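Local coordinates for chromosome partition protein Smc (Pyrococcus yayanosii, PDB 5XEI), which is probably required for chromosome condensation and partitioning as a homodimeric, DNA-binding ATPase, represented here by its head domain with a coiled coil and joint, at residues Thr29-Ala34 with Ile477-Arg482. Residues are numbered along the deposited sequence; the frame is centred on the assembly and turned at random.
Sequences TAIVGA and IVITLR
Ile31 and Ile479 sit at the centre of a parallel pairing between two core strands of the SMC head, their side chains running abreast on one face of the sheet. The backbone supplies the polar part. Val478 N donates to Thr29 O, Ile31 N returns a more bent bond (134° at the hydrogen) to Val478 O, and Thr480 N meets Ile31 O at 2.7 Å, nearly head-on to the carbonyl. CA-H...O contacts share these acceptors, as from Ala30 CA to Val478 O.

Apolar contact is concentrated on the face carrying Ile31 and Ile479. Ile479 CG1 lies 3.9 Å from both CB and CG1 of Ile31, and Ile477 CG2 adds a looser touch on Ile31 CG1. On the other face, chi1 of -176° sets Thr480 OG1 anti to the backbone N and places CG2 beside Val32 CG1. That hydroxyl accepts from Arg482 N in an ST turn at the start of helix 483-488 and is also hydrogen-bonded to Asp452 OD2. A valine in place of Thr480 would probably leave Arg482 N and Asp452 without their shared hydroxyl partner.

Backbone bonds thus align strand 28-32, which leads into the predicted ATP-binding P-loop, with strand 475-480; buried aliphatic groups pack the pair, and the Thr480 hydroxyl fixes the turn beyond.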
loop_
_atom_site.group_PDB
_atom_site.type_symbol
_atom_site.label_atom_id
_atom_site.label_comp_id
_atom_site.label_asym_id
_atom_site.label_seq_id
_atom_site.Cartn_x
_atom_site.Cartn_y
_atom_site.Cartn_z
ATOM N N THR A 29 24.304 -7.849 -31.341
ATOM C CA THR A 29 25.331 -8.885 -31.349
ATOM C C THR A 29 24.678 -10.216 -31.692
ATOM O O THR A 29 23.559 -10.495 -31.251
ATOM C CB THR A 29 26.049 -9.008 -29.997
ATOM O OG1 THR A 29 26.648 -7.759 -29.652
ATOM C CG2 THR A 29 27.136 -10.084 -30.032
ATOM N N ALA A 30 25.382 -11.042 -32.465
ATOM C CA ALA A 30 24.874 -12.343 -32.887
ATOM C C ALA A 30 25.826 -13.458 -32.454
ATOM O O ALA A 30 26.977 -13.520 -32.907
ATOM C CB ALA A 30 24.666 -12.372 -34.401
ATOM N N ILE A 31 25.336 -14.343 -31.589
ATOM C CA ILE A 31 26.031 -15.577 -31.246
ATOM C C ILE A 31 25.693 -16.629 -32.301
ATOM O O ILE A 31 24.517 -16.972 -32.490
ATOM C CB ILE A 31 25.633 -16.073 -29.850
ATOM C CG1 ILE A 31 25.579 -14.930 -28.812
ATOM C CG2 ILE A 31 26.571 -17.180 -29.429
ATOM C CD1 ILE A 31 26.867 -14.224 -28.599
ATOM N N VAL A 32 26.722 -17.158 -32.978
ATOM C CA VAL A 32 26.529 -18.181 -34.003
ATOM C C VAL A 32 27.478 -19.347 -33.767
ATOM O O VAL A 32 28.550 -19.204 -33.173
ATOM C CB VAL A 32 26.705 -17.646 -35.441
ATOM C CG1 VAL A 32 25.704 -16.544 -35.705
ATOM C CG2 VAL A 32 28.131 -17.171 -35.673
ATOM N N GLY A 33 27.060 -20.506 -34.255
ATOM C CA GLY A 33 27.745 -21.767 -34.079
ATOM C C GLY A 33 26.806 -22.909 -34.382
ATOM O O GLY A 33 25.585 -22.746 -34.442
ATOM N N ALA A 34 27.389 -24.094 -34.570
ATOM C CA ALA A 34 26.599 -25.236 -35.010
ATOM C C ALA A 34 25.784 -25.818 -33.862
ATOM O O ALA A 34 25.981 -25.482 -32.686
ATOM C CB ALA A 34 27.495 -26.327 -35.595
ATOM N N ILE A 477 20.846 -9.439 -28.388
ATOM C CA ILE A 477 21.778 -10.557 -28.332
ATOM C C ILE A 477 21.037 -11.746 -28.923
ATOM O O ILE A 477 20.140 -12.297 -28.266
ATOM C CB ILE A 477 22.211 -10.849 -26.890
ATOM C CG1 ILE A 477 22.940 -9.655 -26.307
ATOM C CG2 ILE A 477 23.101 -12.051 -26.809
ATOM C CD1 ILE A 477 23.503 -9.951 -24.939
ATOM N N VAL A 478 21.380 -12.138 -30.158
ATOM C CA VAL A 478 20.640 -13.184 -30.873
ATOM C C VAL A 478 21.531 -14.403 -31.100
ATOM O O VAL A 478 22.574 -14.304 -31.754
ATOM C CB VAL A 478 20.072 -12.690 -32.210
ATOM C CG1 VAL A 478 19.336 -13.832 -32.898
ATOM C CG2 VAL A 478 19.137 -11.505 -32.008
ATOM N N ILE A 479 21.095 -15.553 -30.593
ATOM C CA ILE A 479 21.812 -16.816 -30.740
ATOM C C ILE A 479 21.189 -17.572 -31.904
ATOM O O ILE A 479 20.071 -18.085 -31.800
ATOM C CB ILE A 479 21.758 -17.657 -29.461
ATOM C CG1 ILE A 479 22.178 -16.849 -28.243
ATOM C CG2 ILE A 479 22.652 -18.889 -29.576
ATOM C CD1 ILE A 479 21.967 -17.628 -26.968
ATOM N N THR A 480 21.924 -17.665 -33.003
ATOM C CA THR A 480 21.339 -18.114 -34.253
ATOM C C THR A 480 22.386 -18.869 -35.057
ATOM O O THR A 480 23.561 -18.938 -34.688
ATOM C CB THR A 480 20.783 -16.927 -35.056
ATOM O OG1 THR A 480 20.135 -17.409 -36.235
ATOM C CG2 THR A 480 21.893 -15.990 -35.484
ATOM N N LEU A 481 21.940 -19.440 -36.173
ATOM C CA LEU A 481 22.854 -20.005 -37.159
ATOM C C LEU A 481 22.469 -19.598 -38.578
ATOM O O LEU A 481 23.120 -20.044 -39.531
ATOM C CB LEU A 481 22.898 -21.530 -37.011
ATOM C CG LEU A 481 21.500 -22.127 -37.031
ATOM C CD1 LEU A 481 21.171 -22.584 -38.437
ATOM C CD2 LEU A 481 21.371 -23.245 -36.023
ATOM N N ARG A 482 21.453 -18.752 -38.732
ATOM C CA ARG A 482 20.915 -18.369 -40.030
ATOM C C ARG A 482 21.664 -17.164 -40.586
ATOM O O ARG A 482 21.835 -16.152 -39.896
ATOM C CB ARG A 482 19.425 -18.059 -39.902
ATOM C CG ARG A 482 18.689 -19.026 -38.986
ATOM C CD ARG A 482 18.443 -20.367 -39.663
ATOM N NE ARG A 482 17.659 -20.221 -40.889
ATOM C CZ ARG A 482 16.328 -20.243 -40.941
ATOM N NH1 ARG A 482 15.617 -20.397 -39.828
ATOM N NH2 ARG A 482 15.704 -20.110 -42.105
#